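Local coordinates for protein carboxypeptidase 1 (Deinococcus radiodurans str. R1, PDB 5GIV) that probably releases amino acids one at a time from the C-terminus of peptides, with broad specificity except for proline, as a zinc-dependent metallocarboxypeptidase of the M32 family, at residues 126-131 against 402-407; 230-235 against 250-255; 426-431 against 482-487. One frame throughout, in Å; residues are numbered along the deposited sequence.

In the fold
The three contacts are spread through one largely helical fold, and two of them approach the zinc site. Contact 2 is nested in the span of chain between the two segments of contact 1, and their centres are about 24 Å apart. Contact 3 follows both of them in the chain and sits across the chain's centre from contact 2, about 30 Å between centres. In contact 2 the side chain of Q230 is about 6 Å from that of E267, the predicted proton donor/acceptor; in contact 3 the side chain of L428 is about 8 Å from that of the zinc ligand E296. Contact 1, about 34 Å from contact 3 between centres, lies away from the catalytic site.

Contact 1 of 3, residues 126-131 against 402-407; sequences NDFGRM and DGALQD
Apolar packing joins the start of helix 128-147 to the loop 402-407, and L405 carries most of it. Its CG, anti to the carbonyl carbon, directs the branch toward the helix start, and chi2 (166°) spreads the two methyls to separate partners. L405 CD2 meets the edge of the F128 ring, near its plane, 3.9 Å from F128 CD1, and also reaches M131 CG at 3.8 Å. L405 CD1 rests against backbone instead, 4.0 Å from D127 N. The F128 ring, swung out with CG anti to the backbone N (chi1 178°), turns CE1 to A404 CB, 4.0 Å away. A branched leucine suits a site with several walls, and small alanine lets the ring come close. The bent chain of M131 also touches A118, W119 and A122 of helix 102-122.

Polar bonds shape each backbone and tie the same regions alongside the apolar contact. D127, the N-cap of helix 128-147, takes R130 N on OD1 at 3.2 Å, from above the carboxylate plane. N126 has positive phi (52°) as the C-prime residue of the Schellman motif ending the preceding helix, and its OD1 accepts from D400 N. G403 to Q406 form a type I turn, closed by Q406 N to G403 O at 2.9 Å.

The chemistry implies a division of labour: apolar side chains make the direct contact, while polar ties just outside it (N126 to D400, D402 to R123) help fix how the two parts face each other.

Contact 2 of 3, residues 230-235 against 250-255; sequences QDLTHH and TRVKEQ
The carbonyl oxygen of T250 is the best-held polar atom between the segments, gripped by one hydrogen bond and one weaker CA-H...O contact from the 230-235 side. T233 N gives it a nearly straight hydrogen bond of 3.1 Å (162° at the hydrogen), lying almost along the C=O axis, and L232 CA adds the CA-H...O contact at 3.4 Å. At its other end T250 donates from N to D231 O, 3.0 Å away. T250 thus pairs with the residues before and after L232, the pattern of a parallel beta bridge.

Side chains follow from that register. L232 and T250 lie on the same face of the sheet, which helix 207-221 also touches. L232 CG is anti to the carbonyl carbon, and its CD2 reaches V252 CG2 at 3.5 Å, two branched residues crossing obliquely. Q230 runs out extended (chi1 -179°) until OE1 stands 3.2 Å from T250 CB. Glutamine and threonine suit this spot because the T264 hydroxyl, on helix 257-275, hydrogen-bonds to both Q230 OE1 and T250 OG1, linking two strands to that helix. Where the chain leaves the strand, T233 OG1 donates to H235 O at 2.8 Å from above the carbonyl plane. R251 CB lies 3.7 Å from T233 O, and the bend at chi3 turns the guanidinium toward exposed H234 and H235, with NH1 3.8 Å from H234 O.

This is the parallel edge of a small mixed sheet beside helix 257-275, which carries the HExxH zinc motif characteristic of clan MA.

Contact 3 of 3, residues 426-431 against 482-487; sequences NVLSAQ and QALTAG
Packing is tightest around one methyl group, CD1 of L484, which presses between two residues of helix 420-439. It lies 3.2 Å from L428 CD2, a close approach, and 3.5 Å from V427 CG1, crossing both side chains at about a right angle. L484 CG is anti to the backbone N (chi1 174°), and this carries the methyl over to the helix. V427 CG1, also anti to its backbone N, further meets T485 O at 3.4 Å, so this one methyl touches both L484 CD1 and T485 O; a short, stiff valine suits the close approach of the loop.

Beside the apolar part, the amide of Q431 pairs with backbone. Its chain extends straight (chi1 -177°) and OE1 accepts T485 N at 3.0 Å, in the carbonyl plane on a lone pair. NE2 gives its hydrogen to A483 O at 2.9 Å, reaching it from above that carbonyl plane, and also binds T480 OG1. Glutamine suits this place because a single amide offers both an acceptor and a donor to the chain passing it.

The opposite character belongs to the side chains of Q482 and A483, which are exposed and make little contact, though A483 O takes the Q431 bond. A water links the carbonyls V427 O and T485 O, two acceptors that cannot bond each other directly. T485 OG1 in turn accepts G487 N at 3.0 Å, an ST turn leading into helix 487-501.

Helix-to-loop packing of this kind, fixed by a side-chain amide, joins the C-terminal helices to helix 420-439, whose L428 also touches S297 on the helix carrying zinc ligand E296.

Contact 1 of 3, residues 126-131 against 402-407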
ATOM      1  N   ASN A 126      12.555  29.245  -4.387  1.00 20.72           N
ATOM      2  CA  ASN A 126      12.488  30.271  -5.422  1.00 20.74           C
ATOM      3  C   ASN A 126      13.752  30.263  -6.287  1.00 20.75           C
ATOM      4  O   ASN A 126      14.340  31.301  -6.610  1.00 20.73           O
ATOM      5  CB  ASN A 126      12.240  31.648  -4.807  1.00 20.69           C
ATOM      6  CG  ASN A 126      11.947  32.699  -5.853  1.00 20.71           C
ATOM      7  OD1 ASN A 126      11.239  32.428  -6.824  1.00 20.77           O
ATOM      8  ND2 ASN A 126      12.464  33.912  -5.653  1.00 20.69           N
ATOM      9  N   ASP A 127      14.156  29.062  -6.685  1.00 23.13           N
ATOM     10  CA  ASP A 127      15.381  28.853  -7.440  1.00 23.18           C
ATOM     11  C   ASP A 127      15.014  28.387  -8.847  1.00 23.24           C
ATOM     12  O   ASP A 127      15.171  27.218  -9.211  1.00 23.27           O
ATOM     13  CB  ASP A 127      16.289  27.843  -6.705  1.00 23.20           C
ATOM     14  CG  ASP A 127      17.698  27.785  -7.276  1.00 23.23           C
ATOM     15  OD1 ASP A 127      18.022  28.584  -8.181  1.00 23.25           O
ATOM     16  OD2 ASP A 127      18.488  26.950  -6.795  1.00 23.27           O
ATOM     17  N   PHE A 128      14.458  29.314  -9.629  1.00 27.22           N
ATOM     18  CA  PHE A 128      14.125  28.978 -11.007  1.00 27.29           C
ATOM     19  C   PHE A 128      15.382  28.813 -11.846  1.00 27.35           C
ATOM     20  O   PHE A 128      15.416  27.984 -12.761  1.00 27.42           O
ATOM     21  CB  PHE A 128      13.213  30.035 -11.633  1.00 27.31           C
ATOM     22  CG  PHE A 128      12.879  29.748 -13.074  1.00 27.39           C
ATOM     23  CD1 PHE A 128      11.901  28.819 -13.399  1.00 27.41           C
ATOM     24  CD2 PHE A 128      13.553  30.391 -14.102  1.00 27.45           C
ATOM     25  CE1 PHE A 128      11.594  28.539 -14.716  1.00 27.48           C
ATOM     26  CE2 PHE A 128      13.248  30.116 -15.428  1.00 27.52           C
ATOM     27  CZ  PHE A 128      12.267  29.188 -15.732  1.00 27.53           C
ATOM     28  N   GLY A 129      16.418  29.608 -11.561  1.00 27.57           N
ATOM     29  CA  GLY A 129      17.663  29.474 -12.299  1.00 27.64           C
ATOM     30  C   GLY A 129      18.238  28.071 -12.246  1.00 27.68           C
ATOM     31  O   GLY A 129      18.870  27.618 -13.201  1.00 27.78           O
ATOM     32  N   ARG A 130      18.010  27.353 -11.149  1.00 24.01           N
ATOM     33  CA  ARG A 130      18.491  25.979 -11.076  1.00 24.06           C
ATOM     34  C   ARG A 130      17.723  25.055 -12.015  1.00 24.11           C
ATOM     35  O   ARG A 130      18.309  24.115 -12.567  1.00 24.19           O
ATOM     36  CB  ARG A 130      18.398  25.466  -9.639  1.00 24.00           C
ATOM     37  CG  ARG A 130      18.747  23.994  -9.452  1.00 24.07           C
ATOM     38  CD  ARG A 130      18.531  23.592  -8.003  1.00 24.03           C
ATOM     39  NE  ARG A 130      18.743  22.169  -7.740  1.00 24.10           N
ATOM     40  CZ  ARG A 130      18.489  21.590  -6.565  1.00 24.08           C
ATOM     41  NH1 ARG A 130      18.012  22.310  -5.553  1.00 24.00           N
ATOM     42  NH2 ARG A 130      18.693  20.289  -6.403  1.00 24.15           N
ATOM     43  N   MET A 131      16.421  25.301 -12.216  1.00 22.62           N
ATOM     44  CA  MET A 131      15.628  24.418 -13.055  1.00 22.65           C
ATOM     45  C   MET A 131      15.799  24.693 -14.545  1.00 22.72           C
ATOM     46  O   MET A 131      15.439  23.836 -15.363  1.00 22.76           O
ATOM     47  CB  MET A 131      14.147  24.528 -12.685  1.00 22.61           C
ATOM     48  CG  MET A 131      13.853  24.224 -11.231  1.00 22.56           C
ATOM     49  SD  MET A 131      14.635  22.705 -10.657  1.00 22.60           S
ATOM     50  CE  MET A 131      13.998  21.492 -11.816  1.00 22.66           C
ATOM     51  N   ASP A 402       5.185  30.624  -6.946  1.00 25.16           N
ATOM     52  CA  ASP A 402       3.845  30.493  -7.493  1.00 25.22           C
ATOM     53  C   ASP A 402       3.751  31.044  -8.909  1.00 25.27           C
ATOM     54  O   ASP A 402       2.642  31.225  -9.426  1.00 25.33           O
ATOM     55  CB  ASP A 402       2.843  31.175  -6.568  1.00 25.24           C
ATOM     56  CG  ASP A 402       2.736  30.479  -5.210  1.00 25.21           C
ATOM     57  OD1 ASP A 402       3.032  29.268  -5.130  1.00 25.20           O
ATOM     58  OD2 ASP A 402       2.369  31.148  -4.222  1.00 25.21           O
ATOM     59  N   GLY A 403       4.897  31.351  -9.527  1.00 17.33           N
ATOM     60  CA  GLY A 403       4.986  31.614 -10.947  1.00 17.32           C
ATOM     61  C   GLY A 403       5.283  30.351 -11.726  1.00 17.33           C
ATOM     62  O   GLY A 403       4.561  29.359 -11.595  1.00 17.33           O
ATOM     63  N   ALA A 404       6.353  30.372 -12.534  1.00 20.97           N
ATOM     64  CA  ALA A 404       6.686  29.260 -13.428  1.00 21.00           C
ATOM     65  C   ALA A 404       7.083  27.977 -12.699  1.00 20.96           C
ATOM     66  O   ALA A 404       7.131  26.921 -13.333  1.00 20.98           O
ATOM     67  CB  ALA A 404       7.805  29.669 -14.387  1.00 21.04           C
ATOM     68  N   LEU A 405       7.410  28.039 -11.408  1.00 17.37           N
ATOM     69  CA  LEU A 405       7.680  26.838 -10.620  1.00 17.40           C
ATOM     70  C   LEU A 405       6.410  26.222 -10.038  1.00 17.39           C
ATOM     71  O   LEU A 405       6.486  25.174  -9.381  1.00 17.41           O
ATOM     72  CB  LEU A 405       8.656  27.155  -9.479  1.00 17.45           C
ATOM     73  CG  LEU A 405      10.068  27.640  -9.827  1.00 17.48           C
ATOM     74  CD1 LEU A 405      10.758  28.229  -8.604  1.00 17.53           C
ATOM     75  CD2 LEU A 405      10.892  26.492 -10.373  1.00 17.50           C
ATOM     76  N   GLN A 406       5.251  26.839 -10.284  1.00 18.99           N
ATOM     77  CA  GLN A 406       4.028  26.487  -9.559  1.00 19.00           C
ATOM     78  C   GLN A 406       3.601  25.044  -9.812  1.00 19.03           C
ATOM     79  O   GLN A 406       3.352  24.283  -8.866  1.00 19.02           O
ATOM     80  CB  GLN A 406       2.902  27.444  -9.942  1.00 19.04           C
ATOM     81  CG  GLN A 406       1.545  26.955  -9.517  1.00 19.07           C
ATOM     82  CD  GLN A 406       0.415  27.852  -9.981  1.00 19.14           C
ATOM     83  OE1 GLN A 406      -0.702  27.386 -10.180  1.00 19.19           O
ATOM     84  NE2 GLN A 406       0.689  29.145 -10.131  1.00 19.14           N
ATOM     85  N   ASP A 407       3.476  24.659 -11.076  1.00 19.23           N
ATOM     86  CA  ASP A 407       2.933  23.356 -11.425  1.00 19.27           C
ATOM     87  C   ASP A 407       4.045  22.354 -11.721  1.00 19.26           C
ATOM     88  O   ASP A 407       5.109  22.708 -12.241  1.00 19.26           O
ATOM     89  CB  ASP A 407       1.976  23.482 -12.616  1.00 19.33           C
ATOM     90  CG  ASP A 407       0.541  23.849 -12.181  1.00 19.36           C
ATOM     91  OD1 ASP A 407       0.039  23.257 -11.195  1.00 19.35           O
ATOM     92  OD2 ASP A 407      -0.080  24.736 -12.816  1.00 19.40           O
TER

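Contact 2 of 3, residues 230-235 against 250-255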
ATOM      1  N   GLN A 230     -10.263   6.020   0.382  1.00 18.56           N
ATOM      2  CA  GLN A 230      -9.699   7.364   0.368  1.00 18.60           C
ATOM      3  C   GLN A 230      -8.647   7.489   1.466  1.00 18.66           C
ATOM      4  O   GLN A 230      -8.802   6.922   2.550  1.00 18.70           O
ATOM      5  CB  GLN A 230     -10.788   8.441   0.564  1.00 18.66           C
ATOM      6  CG  GLN A 230     -10.243   9.875   0.524  1.00 18.72           C
ATOM      7  CD  GLN A 230     -11.319  10.956   0.672  1.00 18.79           C
ATOM      8  OE1 GLN A 230     -11.357  11.909  -0.105  1.00 18.81           O
ATOM      9  NE2 GLN A 230     -12.185  10.812   1.667  1.00 18.83           N
ATOM     10  N   ASP A 231      -7.585   8.244   1.183  1.00 18.93           N
ATOM     11  CA  ASP A 231      -6.547   8.536   2.164  1.00 18.99           C
ATOM     12  C   ASP A 231      -6.081   9.977   1.983  1.00 19.01           C
ATOM     13  O   ASP A 231      -6.448  10.654   1.021  1.00 18.98           O
ATOM     14  CB  ASP A 231      -5.365   7.569   2.037  1.00 18.94           C
ATOM     15  CG  ASP A 231      -5.760   6.122   2.300  1.00 18.94           C
ATOM     16  OD1 ASP A 231      -5.808   5.732   3.482  1.00 19.01           O
ATOM     17  OD2 ASP A 231      -6.036   5.376   1.331  1.00 18.87           O
ATOM     18  N   LEU A 232      -5.245  10.435   2.912  1.00 28.75           N
ATOM     19  CA  LEU A 232      -4.718  11.794   2.898  1.00 28.72           C
ATOM     20  C   LEU A 232      -3.348  11.833   2.237  1.00 28.69           C
ATOM     21  O   LEU A 232      -2.498  10.977   2.497  1.00 28.70           O
ATOM     22  CB  LEU A 232      -4.611  12.352   4.315  1.00 28.74           C
ATOM     23  CG  LEU A 232      -5.906  12.604   5.067  1.00 28.80           C
ATOM     24  CD1 LEU A 232      -5.624  13.170   6.441  1.00 28.82           C
ATOM     25  CD2 LEU A 232      -6.718  13.595   4.275  1.00 28.79           C
ATOM     26  N   THR A 233      -3.136  12.829   1.380  1.00 30.34           N
ATOM     27  CA  THR A 233      -1.834  13.046   0.765  1.00 30.31           C
ATOM     28  C   THR A 233      -1.616  14.546   0.595  1.00 30.26           C
ATOM     29  O   THR A 233      -2.495  15.363   0.885  1.00 30.25           O
ATOM     30  CB  THR A 233      -1.695  12.315  -0.573  1.00 30.31           C
ATOM     31  OG1 THR A 233      -2.642  12.836  -1.512  1.00 30.31           O
ATOM     32  CG2 THR A 233      -1.908  10.826  -0.395  1.00 30.36           C
ATOM     33  N   HIS A 234      -0.425  14.902   0.111  1.00 54.79           N
ATOM     34  CA  HIS A 234      -0.132  16.303  -0.152  1.00 54.74           C
ATOM     35  C   HIS A 234      -0.982  16.816  -1.308  1.00 54.70           C
ATOM     36  O   HIS A 234      -1.479  17.946  -1.268  1.00 54.67           O
ATOM     37  CB  HIS A 234       1.366  16.462  -0.454  1.00 54.74           C
ATOM     38  CG  HIS A 234       1.858  17.882  -0.450  1.00 54.70           C
ATOM     39  ND1 HIS A 234       1.144  18.925   0.108  1.00 54.70           N
ATOM     40  CD2 HIS A 234       3.014  18.423  -0.907  1.00 54.67           C
ATOM     41  CE1 HIS A 234       1.832  20.046  -0.019  1.00 54.65           C
ATOM     42  NE2 HIS A 234       2.970  19.770  -0.632  1.00 54.62           N
ATOM     43  N   HIS A 235      -1.170  15.992  -2.340  1.00 48.72           N
ATOM     44  CA  HIS A 235      -1.936  16.362  -3.527  1.00 48.73           C
ATOM     45  C   HIS A 235      -3.029  15.340  -3.810  1.00 48.75           C
ATOM     46  O   HIS A 235      -2.725  14.144  -3.990  1.00 48.76           O
ATOM     47  CB  HIS A 235      -1.010  16.521  -4.733  1.00 48.71           C
ATOM     48  CG  HIS A 235       0.041  17.562  -4.533  1.00 48.68           C
ATOM     49  ND1 HIS A 235      -0.240  18.913  -4.562  1.00 48.66           N
ATOM     50  CD2 HIS A 235       1.364  17.457  -4.265  1.00 48.66           C
ATOM     51  CE1 HIS A 235       0.870  19.595  -4.342  1.00 48.62           C
ATOM     52  NE2 HIS A 235       1.857  18.736  -4.156  1.00 48.62           N
ATOM     53  N   THR A 250      -7.305  12.892  -0.704  1.00 17.87           N
ATOM     54  CA  THR A 250      -7.754  14.258  -0.497  1.00 17.86           C
ATOM     55  C   THR A 250      -6.789  14.946   0.462  1.00 17.81           C
ATOM     56  O   THR A 250      -5.862  14.327   1.001  1.00 17.80           O
ATOM     57  CB  THR A 250      -9.196  14.297   0.034  1.00 17.91           C
ATOM     58  OG1 THR A 250      -9.723  15.627  -0.082  1.00 17.91           O
ATOM     59  CG2 THR A 250      -9.253  13.837   1.502  1.00 17.95           C
ATOM     60  N   ARG A 251      -7.002  16.248   0.647  1.00 35.81           N
ATOM     61  CA  ARG A 251      -6.169  17.073   1.512  1.00 35.77           C
ATOM     62  C   ARG A 251      -7.068  17.960   2.352  1.00 35.79           C
ATOM     63  O   ARG A 251      -7.989  18.584   1.819  1.00 35.82           O
ATOM     64  CB  ARG A 251      -5.203  17.909   0.675  1.00 35.71           C
ATOM     65  CG  ARG A 251      -4.632  19.105   1.369  1.00 35.70           C
ATOM     66  CD  ARG A 251      -4.066  20.047   0.319  1.00 35.67           C
ATOM     67  NE  ARG A 251      -5.096  20.488  -0.625  1.00 35.73           N
ATOM     68  CZ  ARG A 251      -4.848  20.873  -1.874  1.00 35.72           C
ATOM     69  NH1 ARG A 251      -3.600  20.861  -2.341  1.00 35.66           N
ATOM     70  NH2 ARG A 251      -5.848  21.264  -2.659  1.00 35.76           N
ATOM     71  N   VAL A 252      -6.819  18.010   3.659  1.00 20.68           N
ATOM     72  CA  VAL A 252      -7.722  18.660   4.599  1.00 20.72           C
ATOM     73  C   VAL A 252      -7.058  19.895   5.184  1.00 20.67           C
ATOM     74  O   VAL A 252      -5.925  19.824   5.673  1.00 20.64           O
ATOM     75  CB  VAL A 252      -8.148  17.701   5.719  1.00 20.79           C
ATOM     76  CG1 VAL A 252      -9.201  18.374   6.612  1.00 20.85           C
ATOM     77  CG2 VAL A 252      -8.673  16.414   5.122  1.00 20.86           C
ATOM     78  N   LYS A 253      -7.773  21.017   5.159  1.00 25.10           N
ATOM     79  CA  LYS A 253      -7.382  22.242   5.847  1.00 25.06           C
ATOM     80  C   LYS A 253      -8.456  22.585   6.873  1.00 25.12           C
ATOM     81  O   LYS A 253      -9.578  22.938   6.508  1.00 25.16           O
ATOM     82  CB  LYS A 253      -7.177  23.392   4.862  1.00 25.01           C
ATOM     83  CG  LYS A 253      -5.907  23.246   4.057  1.00 24.95           C
ATOM     84  CD  LYS A 253      -5.487  24.542   3.403  1.00 24.91           C
ATOM     85  CE  LYS A 253      -6.119  24.679   2.052  1.00 24.96           C
ATOM     86  NZ  LYS A 253      -5.387  23.805   1.094  1.00 24.95           N
ATOM     87  N   GLU A 254      -8.120  22.484   8.158  1.00 20.47           N
ATOM     88  CA  GLU A 254      -9.100  22.860   9.167  1.00 20.52           C
ATOM     89  C   GLU A 254      -9.479  24.331   9.066  1.00 20.47           C
ATOM     90  O   GLU A 254     -10.566  24.710   9.509  1.00 20.52           O
ATOM     91  CB  GLU A 254      -8.579  22.546  10.570  1.00 20.55           C
ATOM     92  CG  GLU A 254      -8.474  21.056  10.851  1.00 20.62           C
ATOM     93  CD  GLU A 254      -8.546  20.718  12.332  1.00 20.71           C
ATOM     94  OE1 GLU A 254      -8.352  21.623  13.174  1.00 20.70           O
ATOM     95  OE2 GLU A 254      -8.839  19.542  12.645  1.00 20.80           O
ATOM     96  N   GLN A 255      -8.630  25.162   8.468  1.00 25.42           N
ATOM     97  CA  GLN A 255      -8.948  26.578   8.337  1.00 25.40           C
ATOM     98  C   GLN A 255      -9.864  26.885   7.155  1.00 25.42           C
ATOM     99  O   GLN A 255     -10.245  28.042   6.985  1.00 25.41           O
ATOM    100  CB  GLN A 255      -7.665  27.406   8.213  1.00 25.34           C
ATOM    101  CG  GLN A 255      -6.859  27.155   6.942  1.00 25.31           C
ATOM    102  CD  GLN A 255      -5.837  26.018   7.049  1.00 25.32           C
ATOM    103  OE1 GLN A 255      -6.013  25.051   7.807  1.00 25.37           O
ATOM    104  NE2 GLN A 255      -4.752  26.136   6.270  1.00 25.26           N
TER

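Contact 3 of 3, residues 426-431 against 482-487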
ATOM      1  N   ASN A 426     -13.677  20.768 -18.308  1.00 18.52           N
ATOM      2  CA  ASN A 426     -14.655  21.757 -17.872  1.00 18.66           C
ATOM      3  C   ASN A 426     -15.779  21.890 -18.897  1.00 18.82           C
ATOM      4  O   ASN A 426     -16.967  21.935 -18.543  1.00 18.93           O
ATOM      5  CB  ASN A 426     -13.982  23.110 -17.648  1.00 18.67           C
ATOM      6  CG  ASN A 426     -13.271  23.202 -16.317  1.00 18.55           C
ATOM      7  OD1 ASN A 426     -13.653  22.549 -15.340  1.00 18.52           O
ATOM      8  ND2 ASN A 426     -12.249  24.053 -16.259  1.00 18.50           N
ATOM      9  N   VAL A 427     -15.415  21.983 -20.179  1.00 24.04           N
ATOM     10  CA  VAL A 427     -16.421  22.123 -21.227  1.00 24.21           C
ATOM     11  C   VAL A 427     -17.333  20.903 -21.244  1.00 24.18           C
ATOM     12  O   VAL A 427     -18.565  21.017 -21.164  1.00 24.33           O
ATOM     13  CB  VAL A 427     -15.738  22.337 -22.590  1.00 24.21           C
ATOM     14  CG1 VAL A 427     -16.764  22.394 -23.697  1.00 24.37           C
ATOM     15  CG2 VAL A 427     -14.891  23.601 -22.573  1.00 24.24           C
ATOM     16  N   LEU A 428     -16.736  19.710 -21.308  1.00 20.91           N
ATOM     17  CA  LEU A 428     -17.521  18.492 -21.460  1.00 20.88           C
ATOM     18  C   LEU A 428     -18.394  18.207 -20.244  1.00 20.89           C
ATOM     19  O   LEU A 428     -19.437  17.558 -20.379  1.00 20.93           O
ATOM     20  CB  LEU A 428     -16.593  17.313 -21.741  1.00 20.67           C
ATOM     21  CG  LEU A 428     -15.986  17.257 -23.141  1.00 20.66           C
ATOM     22  CD1 LEU A 428     -15.074  16.054 -23.281  1.00 20.47           C
ATOM     23  CD2 LEU A 428     -17.089  17.210 -24.197  1.00 20.79           C
ATOM     24  N   SER A 429     -18.012  18.698 -19.062  1.00 20.80           N
ATOM     25  CA  SER A 429     -18.798  18.421 -17.862  1.00 20.81           C
ATOM     26  C   SER A 429     -20.238  18.901 -18.021  1.00 21.02           C
ATOM     27  O   SER A 429     -21.184  18.168 -17.710  1.00 21.03           O
ATOM     28  CB  SER A 429     -18.144  19.063 -16.632  1.00 20.77           C
ATOM     29  OG  SER A 429     -18.198  20.477 -16.675  1.00 20.90           O
ATOM     30  N   ALA A 430     -20.423  20.136 -18.505  1.00 23.88           N
ATOM     31  CA  ALA A 430     -21.774  20.663 -18.714  1.00 24.10           C
ATOM     32  C   ALA A 430     -22.470  20.001 -19.900  1.00 24.15           C
ATOM     33  O   ALA A 430     -23.697  19.838 -19.883  1.00 24.30           O
ATOM     34  CB  ALA A 430     -21.730  22.177 -18.911  1.00 24.25           C
ATOM     35  N   GLN A 431     -21.718  19.648 -20.944  1.00 19.42           N
ATOM     36  CA  GLN A 431     -22.312  18.983 -22.099  1.00 19.45           C
ATOM     37  C   GLN A 431     -22.850  17.613 -21.710  1.00 19.32           C
ATOM     38  O   GLN A 431     -23.980  17.257 -22.059  1.00 19.41           O
ATOM     39  CB  GLN A 431     -21.279  18.879 -23.226  1.00 19.37           C
ATOM     40  CG  GLN A 431     -21.774  18.260 -24.534  1.00 19.41           C
ATOM     41  CD  GLN A 431     -20.797  18.489 -25.699  1.00 19.39           C
ATOM     42  OE1 GLN A 431     -19.917  19.345 -25.620  1.00 19.39           O
ATOM     43  NE2 GLN A 431     -20.952  17.715 -26.779  1.00 19.34           N
ATOM     44  N   GLN A 482     -23.969  15.510 -30.173  1.00 31.04           N
ATOM     45  CA  GLN A 482     -23.164  16.466 -30.919  1.00 31.11           C
ATOM     46  C   GLN A 482     -21.710  16.366 -30.474  1.00 30.89           C
ATOM     47  O   GLN A 482     -21.393  15.772 -29.441  1.00 30.72           O
ATOM     48  CB  GLN A 482     -23.678  17.891 -30.728  1.00 31.37           C
ATOM     49  CG  GLN A 482     -23.835  18.274 -29.273  1.00 31.38           C
ATOM     50  CD  GLN A 482     -24.400  19.667 -29.095  1.00 31.66           C
ATOM     51  OE1 GLN A 482     -24.207  20.539 -29.937  1.00 31.83           O
ATOM     52  NE2 GLN A 482     -25.106  19.881 -27.997  1.00 31.74           N
ATOM     53  N   ALA A 483     -20.827  16.950 -31.280  1.00 17.80           N
ATOM     54  CA  ALA A 483     -19.411  16.988 -30.965  1.00 17.75           C
ATOM     55  C   ALA A 483     -19.149  17.994 -29.843  1.00 17.67           C
ATOM     56  O   ALA A 483     -20.045  18.723 -29.393  1.00 17.65           O
ATOM     57  CB  ALA A 483     -18.603  17.341 -32.215  1.00 17.76           C
ATOM     58  N   LEU A 484     -17.894  18.057 -29.408  1.00 22.60           N
ATOM     59  CA  LEU A 484     -17.509  18.980 -28.352  1.00 22.62           C
ATOM     60  C   LEU A 484     -17.961  20.397 -28.678  1.00 22.86           C
ATOM     61  O   LEU A 484     -17.703  20.907 -29.770  1.00 22.95           O
ATOM     62  CB  LEU A 484     -15.991  18.927 -28.158  1.00 22.47           C
ATOM     63  CG  LEU A 484     -15.323  19.916 -27.203  1.00 22.49           C
ATOM     64  CD1 LEU A 484     -15.860  19.749 -25.802  1.00 22.48           C
ATOM     65  CD2 LEU A 484     -13.812  19.692 -27.204  1.00 22.31           C
ATOM     66  N   THR A 485     -18.678  21.018 -27.742  1.00 18.29           N
ATOM     67  CA  THR A 485     -19.098  22.400 -27.906  1.00 18.52           C
ATOM     68  C   THR A 485     -19.119  23.093 -26.552  1.00 18.54           C
ATOM     69  O   THR A 485     -19.569  22.517 -25.561  1.00 18.47           O
ATOM     70  CB  THR A 485     -20.481  22.507 -28.574  1.00 18.75           C
ATOM     71  OG1 THR A 485     -20.979  23.847 -28.439  1.00 19.00           O
ATOM     72  CG2 THR A 485     -21.464  21.544 -27.940  1.00 18.72           C
ATOM     73  N   ALA A 486     -18.671  24.345 -26.528  1.00 18.35           N
ATOM     74  CA  ALA A 486     -18.701  25.152 -25.317  1.00 18.37           C
ATOM     75  C   ALA A 486     -20.084  25.700 -25.014  1.00 18.61           C
ATOM     76  O   ALA A 486     -20.264  26.344 -23.974  1.00 18.64           O
ATOM     77  CB  ALA A 486     -17.728  26.325 -25.434  1.00 18.39           C
ATOM     78  N   GLY A 487     -21.061  25.449 -25.880  1.00 20.95           N
ATOM     79  CA  GLY A 487     -22.376  26.009 -25.713  1.00 21.19           C
ATOM     80  C   GLY A 487     -22.965  25.703 -24.356  1.00 21.15           C
ATOM     81  O   GLY A 487     -23.238  26.602 -23.559  1.00 21.25           O
TER
HETATM   82  O   HOH W   1     -20.366  22.483 -23.092  1.00 28.99           O